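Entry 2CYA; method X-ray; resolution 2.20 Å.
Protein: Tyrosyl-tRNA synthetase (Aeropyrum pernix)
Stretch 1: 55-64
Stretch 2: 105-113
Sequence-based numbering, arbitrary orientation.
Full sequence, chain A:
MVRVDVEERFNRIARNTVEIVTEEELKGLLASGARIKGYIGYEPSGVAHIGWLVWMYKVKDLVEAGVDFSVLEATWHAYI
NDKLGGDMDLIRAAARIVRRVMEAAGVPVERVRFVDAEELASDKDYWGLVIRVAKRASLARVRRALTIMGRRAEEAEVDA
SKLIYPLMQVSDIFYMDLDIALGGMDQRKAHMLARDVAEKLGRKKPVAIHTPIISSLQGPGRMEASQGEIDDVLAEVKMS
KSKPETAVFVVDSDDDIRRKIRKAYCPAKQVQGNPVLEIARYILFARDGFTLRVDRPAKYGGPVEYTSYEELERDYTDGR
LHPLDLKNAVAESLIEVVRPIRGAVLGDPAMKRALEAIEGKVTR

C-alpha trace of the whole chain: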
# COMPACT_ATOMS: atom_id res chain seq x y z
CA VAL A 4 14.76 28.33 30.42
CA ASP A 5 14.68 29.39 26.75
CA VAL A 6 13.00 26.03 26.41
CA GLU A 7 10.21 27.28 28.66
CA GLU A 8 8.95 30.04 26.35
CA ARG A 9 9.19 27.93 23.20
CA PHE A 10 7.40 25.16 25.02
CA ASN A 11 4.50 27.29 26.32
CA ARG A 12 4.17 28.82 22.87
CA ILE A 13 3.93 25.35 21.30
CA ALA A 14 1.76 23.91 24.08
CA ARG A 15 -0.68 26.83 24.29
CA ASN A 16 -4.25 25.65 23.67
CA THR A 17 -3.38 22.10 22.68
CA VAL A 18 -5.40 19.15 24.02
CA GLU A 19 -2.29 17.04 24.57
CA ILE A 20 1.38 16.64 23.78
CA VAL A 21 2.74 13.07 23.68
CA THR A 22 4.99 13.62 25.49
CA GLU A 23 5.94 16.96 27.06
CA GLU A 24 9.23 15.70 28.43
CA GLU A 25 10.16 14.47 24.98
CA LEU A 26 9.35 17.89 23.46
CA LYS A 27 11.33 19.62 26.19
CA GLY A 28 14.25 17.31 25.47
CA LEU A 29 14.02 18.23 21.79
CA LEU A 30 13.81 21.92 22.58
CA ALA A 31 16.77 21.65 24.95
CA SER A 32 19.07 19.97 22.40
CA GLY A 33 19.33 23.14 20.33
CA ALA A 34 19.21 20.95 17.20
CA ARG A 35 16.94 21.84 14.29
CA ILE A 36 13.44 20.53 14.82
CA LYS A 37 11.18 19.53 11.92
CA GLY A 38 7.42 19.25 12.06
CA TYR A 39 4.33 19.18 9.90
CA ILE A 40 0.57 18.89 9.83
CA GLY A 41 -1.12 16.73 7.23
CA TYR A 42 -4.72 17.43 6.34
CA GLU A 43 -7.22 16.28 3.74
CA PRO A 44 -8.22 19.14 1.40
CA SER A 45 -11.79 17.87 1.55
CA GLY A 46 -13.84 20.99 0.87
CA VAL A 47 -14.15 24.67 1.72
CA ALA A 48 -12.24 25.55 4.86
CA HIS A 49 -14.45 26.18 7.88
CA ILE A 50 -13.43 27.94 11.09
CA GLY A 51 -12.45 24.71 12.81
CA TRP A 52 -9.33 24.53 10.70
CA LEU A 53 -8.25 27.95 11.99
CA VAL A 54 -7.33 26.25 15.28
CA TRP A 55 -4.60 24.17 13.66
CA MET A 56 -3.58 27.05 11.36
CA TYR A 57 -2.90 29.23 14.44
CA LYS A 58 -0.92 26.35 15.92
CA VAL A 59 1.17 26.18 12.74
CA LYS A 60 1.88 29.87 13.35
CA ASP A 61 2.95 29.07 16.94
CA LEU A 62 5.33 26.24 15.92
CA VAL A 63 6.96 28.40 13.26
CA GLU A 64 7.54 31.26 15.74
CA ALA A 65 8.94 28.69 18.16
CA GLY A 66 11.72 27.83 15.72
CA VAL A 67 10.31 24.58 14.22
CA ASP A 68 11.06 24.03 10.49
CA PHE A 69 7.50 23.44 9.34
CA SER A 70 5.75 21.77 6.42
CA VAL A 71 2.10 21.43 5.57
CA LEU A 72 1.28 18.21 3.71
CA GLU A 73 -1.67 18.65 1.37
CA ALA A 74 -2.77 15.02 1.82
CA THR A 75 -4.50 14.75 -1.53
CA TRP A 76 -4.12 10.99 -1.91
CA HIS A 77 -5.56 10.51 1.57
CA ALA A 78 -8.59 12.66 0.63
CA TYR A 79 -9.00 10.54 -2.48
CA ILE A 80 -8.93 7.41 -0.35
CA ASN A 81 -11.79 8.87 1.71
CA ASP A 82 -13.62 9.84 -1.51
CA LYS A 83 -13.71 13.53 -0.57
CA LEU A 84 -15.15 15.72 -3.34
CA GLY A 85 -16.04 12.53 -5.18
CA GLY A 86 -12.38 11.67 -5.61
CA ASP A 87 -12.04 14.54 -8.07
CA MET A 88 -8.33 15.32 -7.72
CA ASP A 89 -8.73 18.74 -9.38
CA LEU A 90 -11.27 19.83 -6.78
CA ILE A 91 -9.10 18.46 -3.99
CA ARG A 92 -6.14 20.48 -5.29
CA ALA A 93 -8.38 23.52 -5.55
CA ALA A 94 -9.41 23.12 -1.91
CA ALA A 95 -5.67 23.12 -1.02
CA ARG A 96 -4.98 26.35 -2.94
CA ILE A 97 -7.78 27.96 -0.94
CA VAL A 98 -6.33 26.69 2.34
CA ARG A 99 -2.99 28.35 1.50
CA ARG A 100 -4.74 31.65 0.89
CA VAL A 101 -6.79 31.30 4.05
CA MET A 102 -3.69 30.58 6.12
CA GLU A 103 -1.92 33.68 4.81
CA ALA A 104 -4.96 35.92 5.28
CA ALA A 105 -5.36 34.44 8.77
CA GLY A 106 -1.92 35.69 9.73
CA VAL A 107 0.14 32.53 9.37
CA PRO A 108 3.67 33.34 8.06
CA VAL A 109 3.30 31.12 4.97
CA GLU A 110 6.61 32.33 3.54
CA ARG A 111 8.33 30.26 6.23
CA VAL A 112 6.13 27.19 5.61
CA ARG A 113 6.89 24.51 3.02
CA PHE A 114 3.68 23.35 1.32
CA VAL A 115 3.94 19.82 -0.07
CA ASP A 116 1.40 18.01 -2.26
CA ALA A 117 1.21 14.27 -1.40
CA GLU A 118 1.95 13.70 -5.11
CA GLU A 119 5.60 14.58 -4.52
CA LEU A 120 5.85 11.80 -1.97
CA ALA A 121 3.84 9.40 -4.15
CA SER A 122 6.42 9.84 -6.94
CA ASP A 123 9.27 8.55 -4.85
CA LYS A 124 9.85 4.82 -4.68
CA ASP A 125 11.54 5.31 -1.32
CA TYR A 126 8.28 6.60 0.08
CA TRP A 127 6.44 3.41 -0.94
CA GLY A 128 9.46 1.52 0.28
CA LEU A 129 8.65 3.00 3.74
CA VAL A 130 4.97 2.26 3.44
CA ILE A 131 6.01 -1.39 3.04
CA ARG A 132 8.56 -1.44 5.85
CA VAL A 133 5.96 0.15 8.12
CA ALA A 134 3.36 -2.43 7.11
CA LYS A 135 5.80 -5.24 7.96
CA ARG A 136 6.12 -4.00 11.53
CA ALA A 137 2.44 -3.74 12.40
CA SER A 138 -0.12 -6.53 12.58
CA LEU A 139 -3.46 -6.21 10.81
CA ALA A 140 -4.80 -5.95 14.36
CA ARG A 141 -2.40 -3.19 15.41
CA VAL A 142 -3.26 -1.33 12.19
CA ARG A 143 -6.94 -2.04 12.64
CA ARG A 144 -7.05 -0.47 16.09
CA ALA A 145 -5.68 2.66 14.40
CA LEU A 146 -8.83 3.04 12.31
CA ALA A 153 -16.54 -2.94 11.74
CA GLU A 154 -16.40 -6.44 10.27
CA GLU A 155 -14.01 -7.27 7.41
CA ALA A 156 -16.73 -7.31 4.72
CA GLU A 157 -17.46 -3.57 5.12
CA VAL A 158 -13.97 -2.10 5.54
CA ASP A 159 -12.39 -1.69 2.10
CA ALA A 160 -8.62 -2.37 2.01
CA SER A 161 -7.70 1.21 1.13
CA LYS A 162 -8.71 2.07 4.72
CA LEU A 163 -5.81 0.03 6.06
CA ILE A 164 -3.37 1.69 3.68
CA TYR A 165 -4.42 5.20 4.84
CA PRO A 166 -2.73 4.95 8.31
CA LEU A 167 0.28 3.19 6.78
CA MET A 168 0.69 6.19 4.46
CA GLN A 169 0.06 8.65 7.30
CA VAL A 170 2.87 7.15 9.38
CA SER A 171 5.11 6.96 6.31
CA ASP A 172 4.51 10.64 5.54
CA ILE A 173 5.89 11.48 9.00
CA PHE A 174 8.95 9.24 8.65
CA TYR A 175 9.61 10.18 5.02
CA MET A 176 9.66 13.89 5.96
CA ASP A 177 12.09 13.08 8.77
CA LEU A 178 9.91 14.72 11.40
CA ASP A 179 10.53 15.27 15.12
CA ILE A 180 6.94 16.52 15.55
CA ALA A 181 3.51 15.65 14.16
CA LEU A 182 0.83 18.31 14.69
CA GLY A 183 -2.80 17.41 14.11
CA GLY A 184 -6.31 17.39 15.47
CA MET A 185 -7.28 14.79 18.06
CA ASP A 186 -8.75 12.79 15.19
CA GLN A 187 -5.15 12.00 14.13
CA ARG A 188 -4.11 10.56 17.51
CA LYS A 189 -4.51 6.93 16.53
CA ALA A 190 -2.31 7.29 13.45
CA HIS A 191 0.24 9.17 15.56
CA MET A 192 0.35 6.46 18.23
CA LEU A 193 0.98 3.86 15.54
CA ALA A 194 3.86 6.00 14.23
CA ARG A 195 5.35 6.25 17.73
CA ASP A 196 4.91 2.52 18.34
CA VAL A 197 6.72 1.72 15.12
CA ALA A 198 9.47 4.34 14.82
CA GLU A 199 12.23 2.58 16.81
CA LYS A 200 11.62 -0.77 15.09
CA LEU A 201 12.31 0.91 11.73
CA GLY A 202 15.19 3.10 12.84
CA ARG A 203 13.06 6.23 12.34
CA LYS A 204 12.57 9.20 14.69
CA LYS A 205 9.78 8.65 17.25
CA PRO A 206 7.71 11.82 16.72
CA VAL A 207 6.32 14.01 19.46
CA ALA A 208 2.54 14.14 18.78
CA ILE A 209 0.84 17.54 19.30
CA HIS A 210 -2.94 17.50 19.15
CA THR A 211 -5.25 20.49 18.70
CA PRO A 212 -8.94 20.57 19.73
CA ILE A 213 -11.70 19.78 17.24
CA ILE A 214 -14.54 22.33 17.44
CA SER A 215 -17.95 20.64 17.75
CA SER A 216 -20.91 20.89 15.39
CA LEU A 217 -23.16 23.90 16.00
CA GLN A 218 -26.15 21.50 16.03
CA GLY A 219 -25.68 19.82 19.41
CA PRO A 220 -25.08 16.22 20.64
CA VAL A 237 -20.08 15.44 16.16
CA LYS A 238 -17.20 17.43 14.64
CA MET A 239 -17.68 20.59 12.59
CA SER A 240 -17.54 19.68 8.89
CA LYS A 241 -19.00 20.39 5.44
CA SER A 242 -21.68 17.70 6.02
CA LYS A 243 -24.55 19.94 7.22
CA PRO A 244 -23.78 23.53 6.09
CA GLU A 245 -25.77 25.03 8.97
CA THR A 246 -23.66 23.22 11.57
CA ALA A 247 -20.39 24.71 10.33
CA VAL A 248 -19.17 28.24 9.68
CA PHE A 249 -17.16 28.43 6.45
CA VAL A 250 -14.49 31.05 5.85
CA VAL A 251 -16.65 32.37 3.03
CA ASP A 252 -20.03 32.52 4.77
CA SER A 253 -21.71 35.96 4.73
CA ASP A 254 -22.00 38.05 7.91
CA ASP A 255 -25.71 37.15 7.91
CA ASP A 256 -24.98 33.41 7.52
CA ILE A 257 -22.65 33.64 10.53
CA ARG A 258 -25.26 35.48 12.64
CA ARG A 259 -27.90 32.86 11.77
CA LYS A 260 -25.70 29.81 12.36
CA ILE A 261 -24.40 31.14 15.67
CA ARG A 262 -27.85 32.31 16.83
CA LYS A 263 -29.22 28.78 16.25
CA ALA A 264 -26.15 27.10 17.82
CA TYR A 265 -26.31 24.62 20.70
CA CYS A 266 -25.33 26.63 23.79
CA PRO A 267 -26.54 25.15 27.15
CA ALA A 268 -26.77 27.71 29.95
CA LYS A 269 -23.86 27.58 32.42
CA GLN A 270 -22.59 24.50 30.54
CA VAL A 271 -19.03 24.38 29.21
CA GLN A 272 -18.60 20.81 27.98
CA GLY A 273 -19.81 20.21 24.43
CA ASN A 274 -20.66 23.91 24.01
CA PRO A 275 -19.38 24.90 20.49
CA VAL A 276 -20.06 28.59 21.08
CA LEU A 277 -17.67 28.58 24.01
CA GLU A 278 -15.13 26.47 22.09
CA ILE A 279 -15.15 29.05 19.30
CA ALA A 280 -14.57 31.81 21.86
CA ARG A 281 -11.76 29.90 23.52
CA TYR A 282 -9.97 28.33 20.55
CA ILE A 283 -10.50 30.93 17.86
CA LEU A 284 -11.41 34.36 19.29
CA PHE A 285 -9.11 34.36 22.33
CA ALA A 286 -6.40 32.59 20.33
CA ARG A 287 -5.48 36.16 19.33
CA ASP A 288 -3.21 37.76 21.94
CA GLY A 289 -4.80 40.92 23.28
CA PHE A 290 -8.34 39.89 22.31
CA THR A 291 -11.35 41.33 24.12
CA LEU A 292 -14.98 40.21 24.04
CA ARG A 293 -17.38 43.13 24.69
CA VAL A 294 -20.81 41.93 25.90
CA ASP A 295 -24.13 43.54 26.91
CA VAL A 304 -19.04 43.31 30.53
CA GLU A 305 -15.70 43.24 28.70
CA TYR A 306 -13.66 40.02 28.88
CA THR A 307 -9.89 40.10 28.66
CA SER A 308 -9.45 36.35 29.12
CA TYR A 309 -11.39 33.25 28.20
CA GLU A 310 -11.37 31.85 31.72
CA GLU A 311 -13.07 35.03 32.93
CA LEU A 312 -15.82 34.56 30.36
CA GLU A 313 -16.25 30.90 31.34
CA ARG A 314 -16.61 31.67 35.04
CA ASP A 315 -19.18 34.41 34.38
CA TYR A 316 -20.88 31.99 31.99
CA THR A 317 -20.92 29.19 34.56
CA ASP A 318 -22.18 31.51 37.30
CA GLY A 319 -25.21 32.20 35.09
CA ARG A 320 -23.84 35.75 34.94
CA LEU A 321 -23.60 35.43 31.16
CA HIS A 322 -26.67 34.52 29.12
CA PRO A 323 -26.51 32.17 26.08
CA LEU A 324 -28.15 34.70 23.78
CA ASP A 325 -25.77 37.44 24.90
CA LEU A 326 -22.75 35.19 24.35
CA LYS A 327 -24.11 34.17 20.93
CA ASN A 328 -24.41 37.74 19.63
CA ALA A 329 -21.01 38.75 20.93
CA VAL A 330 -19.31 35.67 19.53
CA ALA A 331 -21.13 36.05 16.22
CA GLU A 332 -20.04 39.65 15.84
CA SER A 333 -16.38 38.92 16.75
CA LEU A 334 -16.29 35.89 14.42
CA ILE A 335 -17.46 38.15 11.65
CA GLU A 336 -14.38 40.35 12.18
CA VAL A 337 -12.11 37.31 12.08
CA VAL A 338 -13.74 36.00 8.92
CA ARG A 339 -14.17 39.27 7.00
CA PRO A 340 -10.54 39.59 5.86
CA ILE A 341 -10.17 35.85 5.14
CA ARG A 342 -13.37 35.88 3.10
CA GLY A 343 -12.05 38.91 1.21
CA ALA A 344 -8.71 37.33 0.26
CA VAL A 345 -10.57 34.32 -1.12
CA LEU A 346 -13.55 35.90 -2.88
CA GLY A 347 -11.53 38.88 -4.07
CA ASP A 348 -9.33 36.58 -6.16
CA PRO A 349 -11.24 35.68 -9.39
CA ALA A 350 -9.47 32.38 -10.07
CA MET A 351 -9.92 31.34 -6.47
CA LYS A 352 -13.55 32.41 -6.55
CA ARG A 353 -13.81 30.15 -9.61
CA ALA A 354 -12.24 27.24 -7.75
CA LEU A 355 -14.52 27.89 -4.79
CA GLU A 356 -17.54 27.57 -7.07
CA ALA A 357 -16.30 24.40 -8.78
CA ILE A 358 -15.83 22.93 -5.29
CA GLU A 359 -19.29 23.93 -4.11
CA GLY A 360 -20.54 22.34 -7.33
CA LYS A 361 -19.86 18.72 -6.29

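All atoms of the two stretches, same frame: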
# COMPACT_ATOMS: atom_id res chain seq x y z
N TRP A 55 -5.91 24.73 13.96
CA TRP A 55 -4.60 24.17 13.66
C TRP A 55 -3.73 25.15 12.85
O TRP A 55 -2.51 25.10 12.92
CB TRP A 55 -4.70 22.80 12.97
CG TRP A 55 -5.39 22.73 11.64
CD1 TRP A 55 -6.63 22.21 11.38
CD2 TRP A 55 -4.82 23.07 10.36
NE1 TRP A 55 -6.87 22.20 10.02
CE2 TRP A 55 -5.77 22.72 9.37
CE3 TRP A 55 -3.60 23.63 9.96
CZ2 TRP A 55 -5.54 22.91 8.01
CZ3 TRP A 55 -3.36 23.82 8.61
CH2 TRP A 55 -4.34 23.46 7.64
N MET A 56 -4.36 26.07 12.12
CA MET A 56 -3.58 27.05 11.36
C MET A 56 -2.84 27.97 12.36
O MET A 56 -1.68 28.29 12.17
CB MET A 56 -4.48 27.86 10.43
CG MET A 56 -5.05 27.05 9.26
SD MET A 56 -6.25 28.01 8.29
CE MET A 56 -6.70 26.81 6.97
N TYR A 57 -3.52 28.36 13.43
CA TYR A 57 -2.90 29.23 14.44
C TYR A 57 -1.76 28.47 15.13
O TYR A 57 -0.75 29.07 15.51
CB TYR A 57 -3.93 29.67 15.48
CG TYR A 57 -5.02 30.58 14.94
CD1 TYR A 57 -4.75 31.50 13.91
CD2 TYR A 57 -6.30 30.57 15.49
CE1 TYR A 57 -5.71 32.38 13.46
CE2 TYR A 57 -7.28 31.45 15.04
CZ TYR A 57 -6.98 32.35 14.02
OH TYR A 57 -7.96 33.24 13.59
N LYS A 58 -1.93 27.16 15.28
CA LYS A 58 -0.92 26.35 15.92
C LYS A 58 0.30 26.27 14.99
O LYS A 58 1.44 26.27 15.46
CB LYS A 58 -1.48 24.97 16.25
CG LYS A 58 -0.60 24.10 17.15
CD LYS A 58 -0.00 24.87 18.35
CE LYS A 58 -1.06 25.52 19.24
NZ LYS A 58 -0.40 26.26 20.36
N VAL A 59 0.06 26.21 13.68
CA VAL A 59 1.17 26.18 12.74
C VAL A 59 1.96 27.47 12.98
O VAL A 59 3.19 27.46 13.07
CB VAL A 59 0.68 26.14 11.27
CG1 VAL A 59 1.87 26.27 10.32
CG2 VAL A 59 -0.06 24.82 11.02
N LYS A 60 1.24 28.58 13.09
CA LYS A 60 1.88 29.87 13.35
C LYS A 60 2.73 29.79 14.62
O LYS A 60 3.87 30.25 14.61
CB LYS A 60 0.84 30.98 13.51
CG LYS A 60 1.48 32.34 13.87
CD LYS A 60 0.49 33.50 13.72
CE LYS A 60 1.13 34.82 14.16
NZ LYS A 60 0.43 36.03 13.61
N ASP A 61 2.19 29.20 15.69
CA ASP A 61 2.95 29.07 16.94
C ASP A 61 4.25 28.25 16.76
O ASP A 61 5.32 28.66 17.21
CB ASP A 61 2.13 28.41 18.06
CG ASP A 61 0.98 29.28 18.58
OD1 ASP A 61 0.95 30.48 18.24
OD2 ASP A 61 0.11 28.77 19.32
N LEU A 62 4.15 27.08 16.13
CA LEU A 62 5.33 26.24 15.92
C LEU A 62 6.40 26.96 15.13
O LEU A 62 7.58 26.89 15.47
CB LEU A 62 4.97 24.92 15.22
CG LEU A 62 4.70 23.79 16.20
CD1 LEU A 62 3.51 24.14 17.09
CD2 LEU A 62 4.43 22.50 15.44
N VAL A 63 6.00 27.66 14.07
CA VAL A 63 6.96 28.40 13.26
C VAL A 63 7.67 29.48 14.09
O VAL A 63 8.88 29.66 13.97
CB VAL A 63 6.26 29.11 12.06
CG1 VAL A 63 7.21 30.13 11.41
CG2 VAL A 63 5.81 28.07 11.04
N GLU A 64 6.93 30.20 14.93
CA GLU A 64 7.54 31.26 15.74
C GLU A 64 8.37 30.66 16.86
O GLU A 64 9.18 31.35 17.47
CB GLU A 64 6.45 32.21 16.30
CG GLU A 64 5.60 32.87 15.20
CD GLU A 64 4.54 33.84 15.73
OE1 GLU A 64 4.00 33.64 16.84
OE2 GLU A 64 4.22 34.80 14.99
N ALA A 105 -5.06 34.62 7.35
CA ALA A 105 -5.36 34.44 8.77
C ALA A 105 -4.17 34.90 9.61
O ALA A 105 -4.25 34.96 10.84
CB ALA A 105 -5.69 32.98 9.08
N GLY A 106 -3.06 35.22 8.97
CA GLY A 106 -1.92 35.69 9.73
C GLY A 106 -0.80 34.69 9.88
O GLY A 106 0.18 34.98 10.56
N VAL A 107 -0.93 33.51 9.27
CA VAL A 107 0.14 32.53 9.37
C VAL A 107 1.28 33.00 8.44
O VAL A 107 1.03 33.46 7.33
CB VAL A 107 -0.32 31.12 8.91
CG1 VAL A 107 0.83 30.13 9.05
CG2 VAL A 107 -1.51 30.66 9.73
N PRO A 108 2.54 32.91 8.90
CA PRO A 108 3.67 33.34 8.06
C PRO A 108 3.97 32.25 7.02
O PRO A 108 4.95 31.51 7.17
CB PRO A 108 4.80 33.50 9.07
CG PRO A 108 4.48 32.46 10.11
CD PRO A 108 2.98 32.57 10.27
N VAL A 109 3.13 32.15 5.99
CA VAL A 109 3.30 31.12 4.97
C VAL A 109 4.63 31.12 4.23
O VAL A 109 5.04 30.10 3.67
CB VAL A 109 2.13 31.15 3.94
CG1 VAL A 109 0.81 30.82 4.66
CG2 VAL A 109 2.03 32.51 3.28
N GLU A 110 5.33 32.25 4.23
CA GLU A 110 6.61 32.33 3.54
C GLU A 110 7.63 31.39 4.19
O GLU A 110 8.55 30.91 3.53
CB GLU A 110 7.16 33.76 3.56
CG GLU A 110 7.55 34.29 4.94
CD GLU A 110 6.37 34.78 5.77
OE1 GLU A 110 5.22 34.75 5.27
OE2 GLU A 110 6.60 35.20 6.92
N ARG A 111 7.44 31.13 5.48
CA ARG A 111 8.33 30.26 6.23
C ARG A 111 7.82 28.81 6.29
O ARG A 111 8.44 27.96 6.92
CB ARG A 111 8.49 30.81 7.66
CG ARG A 111 9.19 32.19 7.71
CD ARG A 111 9.17 32.83 9.11
NE ARG A 111 10.03 32.13 10.07
CZ ARG A 111 10.06 32.38 11.38
NH1 ARG A 111 9.27 33.31 11.91
NH2 ARG A 111 10.89 31.70 12.17
N VAL A 112 6.70 28.54 5.62
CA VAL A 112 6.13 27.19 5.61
C VAL A 112 6.33 26.52 4.25
O VAL A 112 6.14 27.14 3.22
CB VAL A 112 4.60 27.21 5.89
CG1 VAL A 112 4.05 25.78 5.89
CG2 VAL A 112 4.32 27.89 7.22
N ARG A 113 6.72 25.25 4.26
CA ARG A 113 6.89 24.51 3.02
C ARG A 113 5.62 23.68 2.73
O ARG A 113 5.30 22.74 3.45
CB ARG A 113 8.11 23.60 3.11
CG ARG A 113 8.42 22.86 1.81
CD ARG A 113 9.56 21.84 1.98
NE ARG A 113 9.29 20.85 3.04
CZ ARG A 113 9.42 19.53 2.89
NH1 ARG A 113 9.80 19.03 1.72
NH2 ARG A 113 9.19 18.72 3.91
O HOH W 1 -7.35 35.08 11.88

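A helix that packs against an irregular segment can rely on a strip of small apolar side chains, with few polar links, and this tyrosyl-tRNA synthetase offers a compact example. Residues 55-64 are helical throughout; residues 105-113 run from the end of another helix through a loop and a short 3-10 segment, and the two stretches together bury 493 Å².

The apolar contacts centre on valines. Val 107 and Val 112 both meet Val 59, through CG1 of Val 107 at 4.2 Å and CG2 of Val 112 at 4.3 Å from Val 59 CG1. One turn later, Val 63 CG1 lies 3.8 Å from Pro 108 CG, while Val 63 CG2 approaches Val 112 CG2 at 4.1 Å, so the two branches of Val 63 reach different partners. Val 107 also touches the preceding turn, its CG2 lying 4.1 Å from Met 56 CB and 3.4 Å from Met 56 O.

Direct hydrogen bonding across the contact comes down to one link: the extended Lys 60 side chain carries NZ to Gly 106 O, 3.2 Å away. Gly 106 closes its helix in a Schellman motif with phi of 105°, a conformation in which a CB would be jammed against the preceding carbonyl oxygen.

A water adds an indirect link. It lies 2.6 Å from Tyr 57 OH and donates to Ala 105 O at 3.3 Å, and this same carbonyl sits at the edge of the tyrosine ring, 4.0 Å from Tyr 57 CE1.

Arg 111 shows that proximity alone is not bonding. Its NH2 comes within 3.4 Å of Val 63 O, but the angle is poor; instead, Val 63 CG1 covers one face of the guanidinium, 3.6 Å from Arg 111 CZ.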